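Local coordinates for protein phosphoribosylaminoimidazole-succinocarboxamide synthase (Ehrlichia chaffeensis str. Arkansas, PDB 3KRE) that catalyses the ATP-dependent joining of L-aspartate to 5-amino-1-(5-phospho-D-ribosyl)imidazole-4-carboxylate, a step of de novo purine biosynthesis, at residues E185-K193 and R251-A259. Residues are numbered along the deposited sequence; the frame is centred on the assembly and turned at random.
Sequences ELFFNVGIK and REVAHKLNA. With EDO (1,2-ethanediol), chain H.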
loop_
_atom_site.group_PDB
_atom_site.type_symbol
_atom_site.label_atom_id
_atom_site.label_comp_id
_atom_site.label_asym_id
_atom_site.label_seq_id
_atom_site.Cartn_x
_atom_site.Cartn_y
_atom_site.Cartn_z
ATOM N N GLU A 185 10.351 9.234 -6.748
ATOM C CA GLU A 185 10.724 10.016 -7.913
ATOM C C GLU A 185 9.491 10.351 -8.759
ATOM O O GLU A 185 9.284 11.493 -9.192
ATOM C CB GLU A 185 11.779 9.275 -8.741
ATOM C CG GLU A 185 12.125 9.995 -10.037
ATOM C CD GLU A 185 13.384 9.477 -10.723
ATOM O OE1 GLU A 185 14.402 9.211 -10.034
ATOM O OE2 GLU A 185 13.361 9.386 -11.971
ATOM N N LEU A 186 8.636 9.374 -8.943
ATOM C CA LEU A 186 7.510 9.620 -9.828
ATOM C C LEU A 186 6.530 10.606 -9.176
ATOM O O LEU A 186 6.025 11.499 -9.859
ATOM C CB LEU A 186 6.908 8.303 -10.301
ATOM C CG LEU A 186 5.965 7.508 -9.504
ATOM C CD1 LEU A 186 4.597 8.163 -9.656
ATOM C CD2 LEU A 186 6.015 6.029 -10.036
ATOM N N PHE A 187 6.365 10.530 -7.857
ATOM C CA PHE A 187 5.537 11.497 -7.151
ATOM C C PHE A 187 6.177 12.880 -7.129
ATOM O O PHE A 187 5.513 13.879 -7.362
ATOM C CB PHE A 187 5.214 11.022 -5.730
ATOM C CG PHE A 187 4.079 10.038 -5.657
ATOM C CD1 PHE A 187 2.815 10.375 -6.111
ATOM C CD2 PHE A 187 4.261 8.786 -5.106
ATOM C CE1 PHE A 187 1.747 9.471 -6.013
ATOM C CE2 PHE A 187 3.196 7.910 -4.999
ATOM C CZ PHE A 187 1.964 8.246 -5.470
ATOM N N PHE A 188 7.484 12.941 -6.911
ATOM C CA PHE A 188 8.178 14.225 -6.889
ATOM C C PHE A 188 7.983 14.975 -8.209
ATOM O O PHE A 188 7.790 16.183 -8.224
ATOM C CB PHE A 188 9.662 14.017 -6.639
ATOM C CG PHE A 188 10.453 15.292 -6.669
ATOM C CD1 PHE A 188 10.577 16.059 -5.529
ATOM C CD2 PHE A 188 11.026 15.743 -7.846
ATOM C CE1 PHE A 188 11.293 17.258 -5.551
ATOM C CE2 PHE A 188 11.723 16.938 -7.886
ATOM C CZ PHE A 188 11.870 17.678 -6.737
ATOM N N ASN A 189 8.037 14.230 -9.305
ATOM C CA ASN A 189 7.926 14.786 -10.642
ATOM C C ASN A 189 6.533 15.335 -10.954
ATOM O O ASN A 189 6.391 16.125 -11.860
ATOM C CB ASN A 189 8.430 13.768 -11.692
ATOM C CG ASN A 189 9.957 13.595 -11.621
ATOM O OD1 ASN A 189 10.651 14.494 -11.177
ATOM N ND2 ASN A 189 10.466 12.443 -12.051
ATOM N N VAL A 190 5.538 14.977 -10.155
ATOM C CA VAL A 190 4.214 15.594 -10.269
ATOM C C VAL A 190 3.889 16.397 -9.019
ATOM O O VAL A 190 2.739 16.724 -8.761
ATOM C CB VAL A 190 3.137 14.553 -10.631
ATOM C CG1 VAL A 190 3.479 13.922 -11.956
ATOM C CG2 VAL A 190 2.984 13.515 -9.483
ATOM N N GLY A 191 4.913 16.760 -8.259
ATOM C CA GLY A 191 4.769 17.736 -7.175
ATOM C C GLY A 191 4.203 17.224 -5.855
ATOM O O GLY A 191 3.588 17.989 -5.091
ATOM N N ILE A 192 4.463 15.944 -5.579
ATOM C CA ILE A 192 3.976 15.246 -4.404
ATOM C C ILE A 192 5.143 14.588 -3.686
ATOM O O ILE A 192 6.011 13.980 -4.324
ATOM C CB ILE A 192 2.983 14.128 -4.817
ATOM C CG1 ILE A 192 1.697 14.759 -5.408
ATOM C CG2 ILE A 192 2.689 13.225 -3.599
ATOM C CD1 ILE A 192 0.582 13.773 -5.983
ATOM N N LYS A 193 5.167 14.728 -2.359
ATOM C CA LYS A 193 6.175 14.091 -1.519
ATOM C C LYS A 193 5.617 12.794 -0.984
ATOM O O LYS A 193 4.560 12.796 -0.350
ATOM C CB LYS A 193 6.545 14.991 -0.336
ATOM C CG LYS A 193 7.582 14.438 0.623
ATOM C CD LYS A 193 8.885 14.012 -0.108
ATOM C CE LYS A 193 9.910 13.425 0.872
ATOM N NZ LYS A 193 11.200 12.998 0.188
ATOM N N ARG A 251 -8.507 12.387 -5.679
ATOM C CA ARG A 251 -8.649 12.791 -7.080
ATOM C C ARG A 251 -7.479 13.637 -7.555
ATOM O O ARG A 251 -7.012 13.494 -8.691
ATOM C CB ARG A 251 -9.950 13.547 -7.339
ATOM C CG ARG A 251 -10.373 13.491 -8.802
ATOM C CD ARG A 251 -11.657 14.259 -9.045
ATOM N NE ARG A 251 -12.802 13.558 -8.451
ATOM C CZ ARG A 251 -13.569 14.008 -7.463
ATOM N NH1 ARG A 251 -13.363 15.200 -6.905
ATOM N NH2 ARG A 251 -14.575 13.260 -7.042
ATOM N N GLU A 252 -6.973 14.509 -6.694
ATOM C CA GLU A 252 -5.751 15.236 -7.045
ATOM C C GLU A 252 -4.579 14.293 -7.355
ATOM O O GLU A 252 -3.828 14.505 -8.332
ATOM C CB GLU A 252 -5.395 16.225 -5.923
ATOM C CG GLU A 252 -4.099 17.031 -6.113
ATOM C CD GLU A 252 -3.941 18.235 -5.160
ATOM O OE1 GLU A 252 -4.960 18.727 -4.601
ATOM O OE2 GLU A 252 -2.799 18.726 -5.015
ATOM N N VAL A 253 -4.406 13.254 -6.536
ATOM C CA VAL A 253 -3.330 12.297 -6.774
ATOM C C VAL A 253 -3.582 11.636 -8.150
ATOM O O VAL A 253 -2.666 11.548 -8.998
ATOM C CB VAL A 253 -3.247 11.219 -5.678
ATOM C CG1 VAL A 253 -2.191 10.112 -6.050
ATOM C CG2 VAL A 253 -2.942 11.866 -4.320
ATOM N N ALA A 254 -4.814 11.197 -8.383
ATOM C CA ALA A 254 -5.130 10.566 -9.670
ATOM C C ALA A 254 -4.889 11.480 -10.863
ATOM O O ALA A 254 -4.349 11.057 -11.903
ATOM C CB ALA A 254 -6.545 10.044 -9.695
ATOM N N HIS A 255 -5.294 12.728 -10.729
ATOM C CA HIS A 255 -5.102 13.669 -11.808
ATOM C C HIS A 255 -3.665 13.937 -12.107
ATOM O O HIS A 255 -3.271 13.955 -13.268
ATOM C CB HIS A 255 -5.802 14.978 -11.512
ATOM C CG HIS A 255 -7.283 14.891 -11.595
ATOM N ND1 HIS A 255 -8.116 15.863 -11.091
ATOM C CD2 HIS A 255 -8.087 13.948 -12.144
ATOM C CE1 HIS A 255 -9.371 15.515 -11.312
ATOM N NE2 HIS A 255 -9.380 14.364 -11.962
ATOM N N LYS A 256 -2.882 14.206 -11.064
ATOM C CA LYS A 256 -1.444 14.488 -11.226
ATOM C C LYS A 256 -0.677 13.301 -11.784
ATOM O O LYS A 256 0.258 13.482 -12.570
ATOM C CB LYS A 256 -0.851 14.910 -9.893
ATOM C CG LYS A 256 -1.297 16.307 -9.526
ATOM C CD LYS A 256 -0.601 16.788 -8.281
ATOM C CE LYS A 256 -0.305 18.274 -8.397
ATOM N NZ LYS A 256 0.982 18.531 -7.803
ATOM N N LEU A 257 -1.088 12.083 -11.426
ATOM C CA LEU A 257 -0.508 10.890 -11.996
ATOM C C LEU A 257 -0.971 10.571 -13.436
ATOM O O LEU A 257 -0.310 9.768 -14.135
ATOM C CB LEU A 257 -0.793 9.683 -11.099
ATOM C CG LEU A 257 -0.042 9.650 -9.771
ATOM C CD1 LEU A 257 -0.457 8.412 -8.986
ATOM C CD2 LEU A 257 1.460 9.596 -9.979
ATOM N N ASN A 258 -2.078 11.182 -13.868
ATOM C CA ASN A 258 -2.753 10.802 -15.120
ATOM C C ASN A 258 -3.159 9.333 -15.083
ATOM O O ASN A 258 -2.999 8.605 -16.070
ATOM C CB ASN A 258 -1.866 11.086 -16.341
ATOM C CG ASN A 258 -2.645 11.157 -17.632
ATOM O OD1 ASN A 258 -3.870 11.351 -17.639
ATOM N ND2 ASN A 258 -1.929 11.009 -18.765
ATOM N N ALA A 259 -3.710 8.917 -13.941
ATOM C CA ALA A 259 -4.023 7.509 -13.701
ATOM C C ALA A 259 -5.380 7.065 -14.203
ATOM O O ALA A 259 -5.650 5.870 -14.224
ATOM C CB ALA A 259 -3.899 7.177 -12.204
HETATM C C1 EDO H . -6.467 18.116 -1.727
HETATM O O1 EDO H . -5.951 19.420 -2.039
HETATM C C2 EDO H . -7.780 18.137 -0.947
HETATM O O2 EDO H . -8.668 19.110 -1.525
#
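Val-190 and Lys-256 meet where helix 166-189 ends in a Schellman motif. Its last turn, 185-189, lies at 92° to 251-257, the end of helix 246-257. Gly-191, with positive phi, turns the chain into strand 192-204 of the large antiparallel sheet. The side chains of Val-190 and Lys-256 lie alongside one another and point opposite ways. Val-190 CG1 rests 3.3 Å from Lys-256 O. The lysine chain kinks near its end (chi3 144°), which brings its ammonium back to the turn. Lys-256 CD also passes 4.0 Å from Ile-192 CD1. Asp-227 is a weak, long ion-pair partner of the same ammonium.

Leu-257 carries much of the apolar contact through its two methyls. Leu-257 CD2 presses on Leu-186 CD1 at 3.5 Å, a tight contact, with the two side chains roughly perpendicular. Leu-257 CD1 lies obliquely to the Phe-187 ring, 3.8 Å from Phe-187 CE1. Val-253 CG1 instead meets the ring at its edge, near the plane, 4.0 Å from Phe-187 CE1. Leu-78 of helix 67-84 and Leu-225 of strand 223-227 also touch Phe-187. The one hydrogen bond between the two segments runs from Lys-256 NZ to Val-190 O, 2.7 Å long, with NZ tilted 18° from the carbonyl plane.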